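PDB 6KVR: fatty acid amide hydrolase from Candida albicans, which is an amidase-family enzyme that probably hydrolyses amides of monocarboxylic acids to the free carboxylate and ammonium. Local coordinates for residues D66-S70 / Q71-T75; T82-A86 / T87-K91; G148-G152 / I153-L157; A239-Y243 / G244-I248; P298-S302 / I303-E307. All coordinates share one frame; numbering follows the deposited sequence.

The five contacts are all local, each made where one element of the amidase fold turns into the next. Interaction 1 lies nearest the surface and interaction 2 is partly buried; interactions 3, 4 and 5 are mostly or wholly buried. Interactions 1 and 4 both end helices with a Schellman motif, but the first uses a lysine, a CH-pi contact and leucine packing, the second two glycines in the core. Interactions 2 and 5 start helices with serine N-caps and are joined through Asp-305, which binds Ala-86 N and Thr-87 OG1. Interactions 3 and 4 lead into neighbouring strands and meet through Ser-156 and Ser-246; interaction 5 leaves the same sheet.

Interaction 1 of 5, residues D66-S70 / Q71-T75; sequences DYLYS and QKLLT
Gln-71 lays its CG over one face of the Tyr-67 ring, a CH-pi contact with CG 3.7 Å from the ring centroid and displaced toward the rim. The glutamine chain, bent at chi2 (-83°), carries the amide on past this face, its plane 38° from that of the ring. Tyr-67 can receive it because its CG is anti to the backbone N (chi1 -169°). Leu-73 CD1 also reaches the ring, obliquely, 4.2 Å from Tyr-67 CD2. On the buried side Leu-68 CD1 packs against Leu-73 CB at 3.9 Å and against Leu-74 CG at 4.1 Å.

Behind these side chains is the end of helix 64-70, closed by a Schellman motif. Lys-72 takes up positive phi although it is not glycine, Leu-73 N returns to Leu-68 O at 3.1 Å in the carbonyl plane, and a weak bond joins Lys-72 N to Tyr-69 O. The last regular helical bond runs from Gln-71 N to Tyr-67 O, 2.9 Å. The exposed place of Lys-72 suits its charged chain, while the leucines point to apolar neighbours. Leu-68 and Leu-74 both rest on Phe-79 and on helix 100-118, and Tyr-69 OH bonds to Asp-83 and Arg-110.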
loop_
_atom_site.group_PDB
_atom_site.type_symbol
_atom_site.label_atom_id
_atom_site.label_comp_id
_atom_site.label_asym_id
_atom_site.label_seq_id
_atom_site.Cartn_x
_atom_site.Cartn_y
_atom_site.Cartn_z
ATOM N N ASP A 66 14.171 -11.130 38.798
ATOM C CA ASP A 66 14.815 -10.830 40.070
ATOM C C ASP A 66 15.724 -11.967 40.510
ATOM O O ASP A 66 16.859 -11.734 40.944
ATOM C CB ASP A 66 13.759 -10.558 41.132
ATOM C CG ASP A 66 14.281 -9.689 42.238
ATOM O OD1 ASP A 66 14.659 -8.533 41.946
ATOM O OD2 ASP A 66 14.359 -10.174 43.390
ATOM N N TYR A 67 15.241 -13.204 40.387
ATOM C CA TYR A 67 16.018 -14.383 40.766
ATOM C C TYR A 67 17.318 -14.499 39.974
ATOM O O TYR A 67 18.355 -14.898 40.522
ATOM C CB TYR A 67 15.170 -15.632 40.559
ATOM C CG TYR A 67 15.750 -16.892 41.163
ATOM C CD1 TYR A 67 15.771 -17.086 42.539
ATOM C CD2 TYR A 67 16.261 -17.898 40.351
ATOM C CE1 TYR A 67 16.285 -18.245 43.084
ATOM C CE2 TYR A 67 16.773 -19.053 40.881
ATOM C CZ TYR A 67 16.789 -19.220 42.245
ATOM O OH TYR A 67 17.314 -20.375 42.762
ATOM N N LEU A 68 17.272 -14.203 38.673
ATOM C CA LEU A 68 18.464 -14.296 37.837
ATOM C C LEU A 68 19.601 -13.456 38.407
ATOM O O LEU A 68 20.753 -13.904 38.484
ATOM C CB LEU A 68 18.125 -13.836 36.419
ATOM C CG LEU A 68 19.299 -13.378 35.554
ATOM C CD1 LEU A 68 20.189 -14.561 35.178
ATOM C CD2 LEU A 68 18.792 -12.626 34.320
ATOM N N TYR A 69 19.283 -12.226 38.813
ATOM C CA TYR A 69 20.299 -11.325 39.327
ATOM C C TYR A 69 20.672 -11.660 40.769
ATOM O O TYR A 69 21.857 -11.679 41.115
ATOM C CB TYR A 69 19.795 -9.894 39.206
ATOM C CG TYR A 69 19.840 -9.373 37.787
ATOM C CD1 TYR A 69 21.012 -8.843 37.264
ATOM C CD2 TYR A 69 18.718 -9.419 36.968
ATOM C CE1 TYR A 69 21.063 -8.363 35.976
ATOM C CE2 TYR A 69 18.760 -8.930 35.675
ATOM C CZ TYR A 69 19.934 -8.409 35.183
ATOM O OH TYR A 69 20.003 -7.927 33.890
ATOM N N SER A 70 19.677 -11.960 41.610
ATOM C CA SER A 70 19.932 -12.175 43.031
ATOM C C SER A 70 20.691 -13.472 43.289
ATOM O O SER A 70 21.477 -13.548 44.236
ATOM C CB SER A 70 18.614 -12.173 43.804
ATOM O OG SER A 70 17.887 -13.367 43.564
ATOM N N GLN A 71 20.461 -14.502 42.486
ATOM C CA GLN A 71 21.206 -15.745 42.609
ATOM C C GLN A 71 22.428 -15.785 41.710
ATOM O O GLN A 71 23.124 -16.808 41.692
ATOM C CB GLN A 71 20.309 -16.942 42.296
ATOM C CG GLN A 71 19.426 -17.315 43.455
ATOM C CD GLN A 71 20.136 -18.187 44.471
ATOM O OE1 GLN A 71 20.203 -19.415 44.322
ATOM N NE2 GLN A 71 20.706 -17.555 45.490
ATOM N N LYS A 72 22.684 -14.710 40.959
ATOM C CA LYS A 72 23.832 -14.593 40.062
ATOM C C LYS A 72 23.994 -15.847 39.203
ATOM O O LYS A 72 25.001 -16.556 39.274
ATOM C CB LYS A 72 25.110 -14.299 40.861
ATOM C CG LYS A 72 25.058 -13.001 41.676
ATOM C CD LYS A 72 26.186 -12.920 42.707
ATOM C CE LYS A 72 26.687 -11.489 42.873
ATOM N NZ LYS A 72 28.158 -11.345 42.619
ATOM N N LEU A 73 22.975 -16.120 38.374
ATOM C CA LEU A 73 22.992 -17.365 37.609
ATOM C C LEU A 73 24.004 -17.336 36.468
ATOM O O LEU A 73 24.439 -18.398 36.022
ATOM C CB LEU A 73 21.599 -17.678 37.063
ATOM C CG LEU A 73 20.452 -17.784 38.071
ATOM C CD1 LEU A 73 19.162 -18.191 37.342
ATOM C CD2 LEU A 73 20.784 -18.760 39.206
ATOM N N LEU A 74 24.363 -16.160 35.976
ATOM C CA LEU A 74 25.441 -15.994 35.015
ATOM C C LEU A 74 26.674 -15.442 35.728
ATOM O O LEU A 74 26.579 -14.849 36.807
ATOM C CB LEU A 74 25.029 -15.043 33.881
ATOM C CG LEU A 74 23.687 -15.298 33.179
ATOM C CD1 LEU A 74 23.274 -14.063 32.401
ATOM C CD2 LEU A 74 23.722 -16.535 32.266
ATOM N N THR A 75 27.841 -15.648 35.110
ATOM C CA THR A 75 29.074 -15.075 35.620
ATOM C C THR A 75 29.049 -13.559 35.451
ATOM O O THR A 75 28.213 -13.021 34.717
ATOM C CB THR A 75 30.288 -15.660 34.892
ATOM O OG1 THR A 75 30.306 -15.192 33.535
ATOM C CG2 THR A 75 30.254 -17.190 34.916
#

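Interaction 2 of 5, residues T82-A86 / T87-K91; sequences TDLSA and TELAK
Ser-85 and Glu-88 form a capping box at the start of helix 86-94, each side chain binding the other's backbone N. Ser-85 OG accepts from Glu-88 N at 3.1 Å, and Glu-88 OE1 accepts from Ser-85 N at 2.9 Å with its anti lone pair, the bond nearly straight at 164°. Glu-88 CG sits between its own backbone N and carbonyl carbon (chi1 47°), which turns the extended chain back toward the cap. Serine suits the first place because its short hydroxyl reaches an amide of the first turn; glutamate suits the second because it is long enough to return to the residue three back.

The cap itself is tightly packed. Ser-85 OG lies 3.1 Å from Glu-88 CG, and Ala-86 is small enough for the close approach of Ala-247 and Ile-248. Asp-305 meets this helix start, and Leu-89 packs into helix 100-118 and onto Ile-153. Packing is also close on the partly exposed flank, where Leu-84 CD2 comes to 3.4 Å from Glu-88 CD, the two side chains crossing at about a right angle. The looser apolar contact faces inward: Leu-84 CD1 stands 4.0 Å from Leu-89 CD2.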
loop_
_atom_site.group_PDB
_atom_site.type_symbol
_atom_site.label_atom_id
_atom_site.label_comp_id
_atom_site.label_asym_id
_atom_site.label_seq_id
_atom_site.Cartn_x
_atom_site.Cartn_y
_atom_site.Cartn_z
ATOM N N THR A 82 25.631 -9.578 28.293
ATOM C CA THR A 82 24.202 -9.616 28.002
ATOM C C THR A 82 23.444 -8.395 28.505
ATOM O O THR A 82 22.252 -8.279 28.216
ATOM C CB THR A 82 23.546 -10.884 28.574
ATOM O OG1 THR A 82 23.757 -10.969 29.990
ATOM C CG2 THR A 82 24.110 -12.111 27.915
ATOM N N ASP A 83 24.082 -7.473 29.221
ATOM C CA ASP A 83 23.423 -6.228 29.600
ATOM C C ASP A 83 24.042 -5.026 28.893
ATOM O O ASP A 83 24.041 -3.908 29.413
ATOM C CB ASP A 83 23.428 -6.048 31.119
ATOM C CG ASP A 83 22.430 -6.979 31.815
ATOM O OD1 ASP A 83 21.402 -7.322 31.180
ATOM O OD2 ASP A 83 22.656 -7.368 32.989
ATOM N N LEU A 84 24.561 -5.246 27.698
ATOM C CA LEU A 84 24.917 -4.168 26.791
ATOM C C LEU A 84 23.869 -4.110 25.683
ATOM O O LEU A 84 23.341 -5.146 25.272
ATOM C CB LEU A 84 26.288 -4.421 26.169
ATOM C CG LEU A 84 27.601 -4.079 26.855
ATOM C CD1 LEU A 84 28.740 -4.522 25.929
ATOM C CD2 LEU A 84 27.697 -2.612 27.255
ATOM N N SER A 85 23.579 -2.903 25.192
ATOM C CA SER A 85 22.699 -2.798 24.035
ATOM C C SER A 85 23.338 -3.477 22.831
ATOM O O SER A 85 24.563 -3.590 22.731
ATOM C CB SER A 85 22.402 -1.341 23.696
ATOM O OG SER A 85 23.504 -0.763 23.018
ATOM N N ALA A 86 22.489 -3.936 21.909
ATOM C CA ALA A 86 22.995 -4.493 20.660
ATOM C C ALA A 86 23.866 -3.484 19.919
ATOM O O ALA A 86 24.837 -3.866 19.253
ATOM C CB ALA A 86 21.825 -4.945 19.783
ATOM N N THR A 87 23.543 -2.196 20.030
ATOM C CA THR A 87 24.361 -1.171 19.395
ATOM C C THR A 87 25.800 -1.219 19.901
ATOM O O THR A 87 26.741 -1.287 19.107
ATOM C CB THR A 87 23.741 0.207 19.621
ATOM O OG1 THR A 87 22.383 0.197 19.168
ATOM C CG2 THR A 87 24.498 1.267 18.835
ATOM N N GLU A 88 25.993 -1.222 21.221
ATOM C CA GLU A 88 27.360 -1.233 21.741
ATOM C C GLU A 88 28.017 -2.613 21.619
ATOM O O GLU A 88 29.230 -2.689 21.383
ATOM C CB GLU A 88 27.377 -0.709 23.181
ATOM C CG GLU A 88 26.326 -1.284 24.122
ATOM C CD GLU A 88 26.062 -0.383 25.352
ATOM O OE1 GLU A 88 24.974 -0.506 25.984
ATOM O OE2 GLU A 88 26.952 0.428 25.702
ATOM N N LEU A 89 27.247 -3.709 21.722
ATOM C CA LEU A 89 27.778 -5.017 21.336
ATOM C C LEU A 89 28.320 -5.002 19.906
ATOM O O LEU A 89 29.380 -5.579 19.621
ATOM C CB LEU A 89 26.695 -6.084 21.461
ATOM C CG LEU A 89 26.362 -6.715 22.805
ATOM C CD1 LEU A 89 25.229 -7.698 22.590
ATOM C CD2 LEU A 89 27.569 -7.402 23.445
ATOM N N ALA A 90 27.599 -4.359 18.987
ATOM C CA ALA A 90 28.024 -4.350 17.592
ATOM C C ALA A 90 29.337 -3.593 17.430
ATOM O O ALA A 90 30.270 -4.081 16.774
ATOM C CB ALA A 90 26.929 -3.741 16.707
ATOM N N LYS A 91 29.428 -2.397 18.031
ATOM C CA LYS A 91 30.672 -1.629 17.993
ATOM C C LYS A 91 31.825 -2.396 18.640
ATOM O O LYS A 91 32.950 -2.397 18.119
ATOM C CB LYS A 91 30.484 -0.279 18.689
ATOM C CG LYS A 91 29.771 0.787 17.874
ATOM C CD LYS A 91 28.852 1.653 18.748
ATOM C CE LYS A 91 28.668 3.056 18.138
ATOM N NZ LYS A 91 27.286 3.652 18.275
#

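Interaction 3 of 5, residues G148-G152 / I153-L157; sequences GPLHG and IPISL
Leu-150 and Ile-153 are joined by the one hydrogen bond between 148-152 and 153-157: Ile-153 N donates to Leu-150 O at 3.0 Å. The amide comes in from above the carbonyl plane, 39° out of it, as the closure of a type II beta turn from Leu-150 to Ile-153. A type I turn from Gly-148 to His-151 precedes it, with His-151 N bonded to Gly-148 O at 3.1 Å, and the two turns overlap at Leu-150 and His-151. Glycine suits position 152 because the second turn requires positive phi there (82°), which a residue without a side chain adopts readily.

The apolar contacts are few. Leu-150 CD1 meets Ile-155 CD1 at 4.1 Å, the two side chains crossing at about a right angle, and Leu-150 CB lies 4.5 Å from Ile-153 CB.

Two CH groups pack closely on carbonyl oxygens. Ile-153 has CG1 anti to its carbonyl carbon (chi1 -67°), which brings CG1 to 3.5 Å from Leu-150 O, the same oxygen that its own amide binds. Pro-154 CD lies beside Gly-152 O, 3.2 Å away.

Further bonds come from neighbouring elements. The backbones of Ile-153 and Ile-155 pair with Val-196. Pro-154 has no N-H, yet it joins the backbone of Ala-247 through its carbonyl. His-151 ND1 bonds to Val-147 N. Ile-155 packs on Ile-248 and Val-250 of the adjoining strand. The arrangement is a double turn feeding a core strand of the amidase mixed sheet, strand 155-158, which ends at Lys-158, the predicted charge-relay lysine.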
loop_
_atom_site.group_PDB
_atom_site.type_symbol
_atom_site.label_atom_id
_atom_site.label_comp_id
_atom_site.label_asym_id
_atom_site.label_seq_id
_atom_site.Cartn_x
_atom_site.Cartn_y
_atom_site.Cartn_z
ATOM N N GLY A 148 28.651 -7.080 8.264
ATOM C CA GLY A 148 27.595 -6.095 8.171
ATOM C C GLY A 148 27.264 -5.582 9.558
ATOM O O GLY A 148 27.887 -5.988 10.540
ATOM N N PRO A 149 26.265 -4.699 9.672
ATOM C CA PRO A 149 26.040 -3.988 10.948
ATOM C C PRO A 149 25.448 -4.832 12.066
ATOM O O PRO A 149 25.348 -4.325 13.191
ATOM C CB PRO A 149 25.074 -2.865 10.557
ATOM C CG PRO A 149 24.390 -3.369 9.348
ATOM C CD PRO A 149 25.390 -4.202 8.598
ATOM N N LEU A 150 25.030 -6.073 11.808
ATOM C CA LEU A 150 24.526 -6.954 12.859
ATOM C C LEU A 150 25.470 -8.122 13.110
ATOM O O LEU A 150 25.061 -9.141 13.677
ATOM C CB LEU A 150 23.126 -7.469 12.508
ATOM C CG LEU A 150 22.005 -6.427 12.375
ATOM C CD1 LEU A 150 20.690 -7.106 12.043
ATOM C CD2 LEU A 150 21.861 -5.582 13.639
ATOM N N HIS A 151 26.721 -7.992 12.672
ATOM C CA HIS A 151 27.715 -9.051 12.768
ATOM C C HIS A 151 27.837 -9.538 14.205
ATOM O O HIS A 151 28.199 -8.771 15.106
ATOM C CB HIS A 151 29.059 -8.518 12.251
ATOM C CG HIS A 151 30.184 -9.507 12.318
ATOM N ND1 HIS A 151 30.745 -10.071 11.192
ATOM C CD2 HIS A 151 30.878 -10.004 13.371
ATOM C CE1 HIS A 151 31.720 -10.890 11.548
ATOM N NE2 HIS A 151 31.820 -10.867 12.865
ATOM N N GLY A 152 27.491 -10.804 14.419
ATOM C CA GLY A 152 27.629 -11.426 15.718
ATOM C C GLY A 152 26.521 -11.149 16.706
ATOM O O GLY A 152 26.663 -11.519 17.874
ATOM N N ILE A 153 25.421 -10.524 16.294
ATOM C CA ILE A 153 24.364 -10.107 17.204
ATOM C C ILE A 153 23.333 -11.264 17.291
ATOM O O ILE A 153 22.709 -11.563 16.263
ATOM C CB ILE A 153 23.708 -8.800 16.751
ATOM C CG1 ILE A 153 24.713 -7.657 16.878
ATOM C CG2 ILE A 153 22.512 -8.456 17.611
ATOM C CD1 ILE A 153 25.383 -7.584 18.264
ATOM N N PRO A 154 23.171 -11.894 18.440
ATOM C CA PRO A 154 22.189 -13.000 18.558
ATOM C C PRO A 154 20.757 -12.489 18.609
ATOM O O PRO A 154 20.376 -11.721 19.501
ATOM C CB PRO A 154 22.586 -13.691 19.873
ATOM C CG PRO A 154 23.934 -13.155 20.228
ATOM C CD PRO A 154 23.983 -11.760 19.656
ATOM N N ILE A 155 19.942 -12.957 17.664
ATOM C CA ILE A 155 18.597 -12.445 17.437
ATOM C C ILE A 155 17.632 -13.619 17.506
ATOM O O ILE A 155 17.891 -14.671 16.914
ATOM C CB ILE A 155 18.516 -11.700 16.090
ATOM C CG1 ILE A 155 19.287 -10.377 16.192
ATOM C CG2 ILE A 155 17.066 -11.467 15.646
ATOM C CD1 ILE A 155 19.104 -9.447 15.017
ATOM N N SER A 156 16.554 -13.459 18.274
ATOM C CA SER A 156 15.521 -14.478 18.372
ATOM C C SER A 156 14.420 -14.223 17.342
ATOM O O SER A 156 14.136 -13.080 16.979
ATOM C CB SER A 156 14.925 -14.513 19.779
ATOM O OG SER A 156 14.463 -13.228 20.151
ATOM N N LEU A 157 13.787 -15.302 16.892
ATOM C CA LEU A 157 12.900 -15.287 15.734
ATOM C C LEU A 157 11.569 -15.936 16.094
ATOM O O LEU A 157 11.538 -17.032 16.666
ATOM C CB LEU A 157 13.537 -16.027 14.561
ATOM C CG LEU A 157 14.848 -15.466 14.011
ATOM C CD1 LEU A 157 15.480 -16.483 13.117
ATOM C CD2 LEU A 157 14.625 -14.144 13.273
#

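Interaction 4 of 5, residues A239-Y243 / G244-I248; sequences AIVGY and GGSAI
Ile-240 meets Gly-245 at both its side chain and its carbonyl, in the last turn of helix 235-243. Its CG1 is anti to the backbone N (chi1 -171°), which lays the branch along the glycine, with Ile-240 CG1 3.6 Å from Gly-245 CA and CD1 continuing toward Gly-245 O. Gly-245, with no side chain, lets the isoleucine branch lie directly on its backbone. Gly-245 N donates to Ile-240 O at 2.7 Å, close to the carbonyl plane but bent at the hydrogen (135°). The other branch, Ile-240 CG2, faces Ser-246 OG at 4.1 Å.

Val-241 follows, its O accepting from Gly-244 N at 2.8 Å with the donor well above the carbonyl plane. The two bonds, together with the backbone of Gly-244, make a Schellman motif that ends the helix; Gly-244 adopts positive phi (84°), a conformation glycine takes up readily. Val-241 CG2 reaches Ser-246 OG at 3.9 Å, and this buried hydroxyl has Ser-156 OG of the neighbouring strand as its partner.

Tyr-243, its CG also anti to the backbone N, has Gly-245 N at its ring edge, near the ring plane. The ring is carried out to Leu-68 and Val-65 of helix 64-70 and to Leu-113 and Ala-114 of helix 100-118, while Tyr-243 O accepts from Arg-110 NE.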
loop_
_atom_site.group_PDB
_atom_site.type_symbol
_atom_site.label_atom_id
_atom_site.label_comp_id
_atom_site.label_asym_id
_atom_site.label_seq_id
_atom_site.Cartn_x
_atom_site.Cartn_y
_atom_site.Cartn_z
ATOM N N ALA A 239 8.842 -12.752 26.213
ATOM C CA ALA A 239 9.479 -13.390 27.357
ATOM C C ALA A 239 10.999 -13.337 27.234
ATOM O O ALA A 239 11.691 -12.927 28.172
ATOM C CB ALA A 239 8.994 -14.835 27.497
ATOM N N ILE A 240 11.542 -13.732 26.077
ATOM C CA ILE A 240 12.993 -13.891 25.977
ATOM C C ILE A 240 13.684 -12.531 25.921
ATOM O O ILE A 240 14.770 -12.356 26.477
ATOM C CB ILE A 240 13.371 -14.782 24.776
ATOM C CG1 ILE A 240 14.859 -15.111 24.814
ATOM C CG2 ILE A 240 13.080 -14.085 23.443
ATOM C CD1 ILE A 240 15.269 -16.162 23.791
ATOM N N VAL A 241 13.081 -11.550 25.252
ATOM C CA VAL A 241 13.678 -10.220 25.235
ATOM C C VAL A 241 13.584 -9.588 26.621
ATOM O O VAL A 241 14.580 -9.092 27.156
ATOM C CB VAL A 241 13.022 -9.349 24.141
ATOM C CG1 VAL A 241 13.527 -7.907 24.195
ATOM C CG2 VAL A 241 13.289 -9.946 22.757
ATOM N N GLY A 242 12.399 -9.645 27.249
ATOM C CA GLY A 242 12.250 -9.112 28.601
ATOM C C GLY A 242 13.205 -9.727 29.612
ATOM O O GLY A 242 13.647 -9.056 30.544
ATOM N N TYR A 243 13.537 -11.004 29.441
ATOM C CA TYR A 243 14.521 -11.690 30.262
ATOM C C TYR A 243 15.959 -11.390 29.849
ATOM O O TYR A 243 16.874 -11.684 30.621
ATOM C CB TYR A 243 14.287 -13.198 30.183
ATOM C CG TYR A 243 14.987 -14.034 31.242
ATOM C CD1 TYR A 243 14.399 -14.253 32.483
ATOM C CD2 TYR A 243 16.211 -14.643 30.987
ATOM C CE1 TYR A 243 15.023 -15.034 33.455
ATOM C CE2 TYR A 243 16.843 -15.437 31.961
ATOM C CZ TYR A 243 16.245 -15.625 33.182
ATOM O OH TYR A 243 16.866 -16.399 34.138
ATOM N N GLY A 244 16.184 -10.842 28.657
ATOM C CA GLY A 244 17.533 -10.659 28.155
ATOM C C GLY A 244 18.134 -11.873 27.482
ATOM O O GLY A 244 19.345 -11.886 27.224
ATOM N N GLY A 245 17.329 -12.893 27.187
ATOM C CA GLY A 245 17.824 -14.090 26.533
ATOM C C GLY A 245 18.263 -13.892 25.096
ATOM O O GLY A 245 18.869 -14.805 24.523
ATOM N N SER A 246 17.965 -12.741 24.498
ATOM C CA SER A 246 18.542 -12.381 23.215
ATOM C C SER A 246 18.706 -10.868 23.190
ATOM O O SER A 246 18.146 -10.153 24.022
ATOM C CB SER A 246 17.675 -12.870 22.040
ATOM O OG SER A 246 16.452 -12.164 21.987
ATOM N N ALA A 247 19.457 -10.378 22.203
ATOM C CA ALA A 247 19.723 -8.947 22.103
ATOM C C ALA A 247 18.625 -8.188 21.356
ATOM O O ALA A 247 18.346 -7.020 21.675
ATOM C CB ALA A 247 21.075 -8.720 21.413
ATOM N N ILE A 248 18.033 -8.808 20.331
ATOM C CA ILE A 248 16.877 -8.267 19.628
ATOM C C ILE A 248 15.963 -9.433 19.289
ATOM O O ILE A 248 16.425 -10.550 19.037
ATOM C CB ILE A 248 17.254 -7.497 18.340
ATOM C CG1 ILE A 248 18.351 -6.476 18.605
ATOM C CG2 ILE A 248 16.033 -6.790 17.745
ATOM C CD1 ILE A 248 18.818 -5.721 17.360
#

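Interaction 5 of 5, residues P298-S302 / I303-E307; sequences PMARS and IDDLE
Pro-298 and Leu-306 come together where strand 298-300 turns back into helix 303-307, the two axes running roughly antiparallel (154°) and approaching to 7.4 Å. Leu-306 CD2 fits against the strand, 4.0 Å from Pro-298 CG and closer still to the CB and N of Ala-300. Alanine suits its position because its small CB lets Asp-305 CB approach to 3.6 Å. At the turn Ser-302 is the N-cap. Its OG, between the backbone N and carbonyl carbon (chi1 72°), weakly accepts from Asp-305 N at 3.3 Å, and its O takes weak bonds from Asp-305 N and Leu-306 N.

Asp-305 turns its carboxylate back toward the strand end, where a water bridges its OD1, at 2.8 Å, to Arg-301 N. Its direct protein partners lie at the start of helix 86-94: OD1 accepts from Ala-86 N and OD2 from Thr-87 OG1. Arg-301 forms a salt bridge with Asp-83. Aspartate suits this place because a single short carboxylate can serve two backbone amides, one through water, and a hydroxyl. These bonds tie the starts of helices 303-317 and 86-94 together, and the donors and helix N-terminus probably stabilise the negative charge.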
loop_
_atom_site.group_PDB
_atom_site.type_symbol
_atom_site.label_atom_id
_atom_site.label_comp_id
_atom_site.label_asym_id
_atom_site.label_seq_id
_atom_site.Cartn_x
_atom_site.Cartn_y
_atom_site.Cartn_z
ATOM N N PRO A 298 10.770 -5.101 15.246
ATOM C CA PRO A 298 11.742 -5.528 16.250
ATOM C C PRO A 298 11.235 -5.334 17.673
ATOM O O PRO A 298 10.355 -4.516 17.952
ATOM C CB PRO A 298 12.937 -4.608 15.972
ATOM C CG PRO A 298 12.289 -3.324 15.548
ATOM C CD PRO A 298 10.991 -3.700 14.831
HETATM N N MSE A 299 11.815 -6.121 18.571
HETATM C CA MSE A 299 11.676 -5.899 20.015
HETATM C C MSE A 299 13.052 -5.942 20.676
HETATM O O MSE A 299 13.912 -6.723 20.251
HETATM C CB MSE A 299 10.725 -6.931 20.633
HETATM C CG MSE A 299 9.359 -6.959 19.913
HETATM SE SE MSE A 299 8.352 -8.617 20.235
HETATM C CE MSE A 299 8.448 -8.366 22.188
ATOM N N ALA A 300 13.265 -5.120 21.710
ATOM C CA ALA A 300 14.580 -5.034 22.342
ATOM C C ALA A 300 14.455 -4.387 23.718
ATOM O O ALA A 300 13.382 -3.938 24.133
ATOM C CB ALA A 300 15.559 -4.253 21.464
ATOM N N ARG A 301 15.581 -4.336 24.426
ATOM C CA ARG A 301 15.634 -3.678 25.720
ATOM C C ARG A 301 16.200 -2.268 25.643
ATOM O O ARG A 301 16.501 -1.684 26.689
ATOM C CB ARG A 301 16.424 -4.527 26.713
ATOM C CG ARG A 301 15.666 -5.797 27.102
ATOM C CD ARG A 301 16.277 -6.444 28.317
ATOM N NE ARG A 301 17.576 -6.995 27.974
ATOM C CZ ARG A 301 18.556 -7.188 28.846
ATOM N NH1 ARG A 301 18.392 -6.930 30.139
ATOM N NH2 ARG A 301 19.727 -7.645 28.409
ATOM N N SER A 302 16.331 -1.696 24.442
ATOM C CA SER A 302 16.626 -0.274 24.321
ATOM C C SER A 302 16.085 0.262 22.998
ATOM O O SER A 302 15.976 -0.465 22.007
ATOM C CB SER A 302 18.129 0.015 24.425
ATOM O OG SER A 302 18.816 -0.419 23.274
ATOM N N ILE A 303 15.754 1.551 22.994
ATOM C CA ILE A 303 15.246 2.168 21.776
ATOM C C ILE A 303 16.338 2.274 20.715
ATOM O O ILE A 303 16.051 2.134 19.520
ATOM C CB ILE A 303 14.618 3.531 22.104
ATOM C CG1 ILE A 303 13.657 3.360 23.278
ATOM C CG2 ILE A 303 13.934 4.133 20.873
ATOM C CD1 ILE A 303 12.318 2.771 22.904
ATOM N N ASP A 304 17.596 2.513 21.119
ATOM C CA ASP A 304 18.717 2.469 20.177
ATOM C C ASP A 304 18.694 1.192 19.350
ATOM O O ASP A 304 18.955 1.212 18.141
ATOM C CB ASP A 304 20.067 2.522 20.907
ATOM C CG ASP A 304 20.210 3.706 21.832
ATOM O OD1 ASP A 304 19.480 4.706 21.667
ATOM O OD2 ASP A 304 21.076 3.619 22.734
ATOM N N ASP A 305 18.415 0.068 20.003
ATOM C CA ASP A 305 18.428 -1.220 19.327
ATOM C C ASP A 305 17.304 -1.316 18.296
ATOM O O ASP A 305 17.549 -1.692 17.143
ATOM C CB ASP A 305 18.357 -2.321 20.380
ATOM C CG ASP A 305 19.697 -2.507 21.085
ATOM O OD1 ASP A 305 19.865 -3.479 21.839
ATOM O OD2 ASP A 305 20.617 -1.674 20.821
ATOM N N LEU A 306 16.077 -0.923 18.670
ATOM C CA LEU A 306 15.009 -0.778 17.676
ATOM C C LEU A 306 15.474 0.072 16.502
ATOM O O LEU A 306 15.251 -0.279 15.343
ATOM C CB LEU A 306 13.767 -0.155 18.315
ATOM C CG LEU A 306 13.172 -0.820 19.563
ATOM C CD1 LEU A 306 11.801 -0.245 19.843
ATOM C CD2 LEU A 306 13.093 -2.327 19.372
ATOM N N GLU A 307 16.148 1.192 16.788
ATOM C CA GLU A 307 16.580 2.089 15.717
ATOM C C GLU A 307 17.656 1.438 14.853
ATOM O O GLU A 307 17.615 1.529 13.618
ATOM C CB GLU A 307 17.075 3.410 16.312
ATOM C CG GLU A 307 16.943 4.629 15.413
ATOM C CD GLU A 307 18.146 4.812 14.495
ATOM O OE1 GLU A 307 19.283 4.531 14.953
ATOM O OE2 GLU A 307 17.971 5.292 13.343
HETATM O O HOH W 1 18.335 -5.053 23.654
#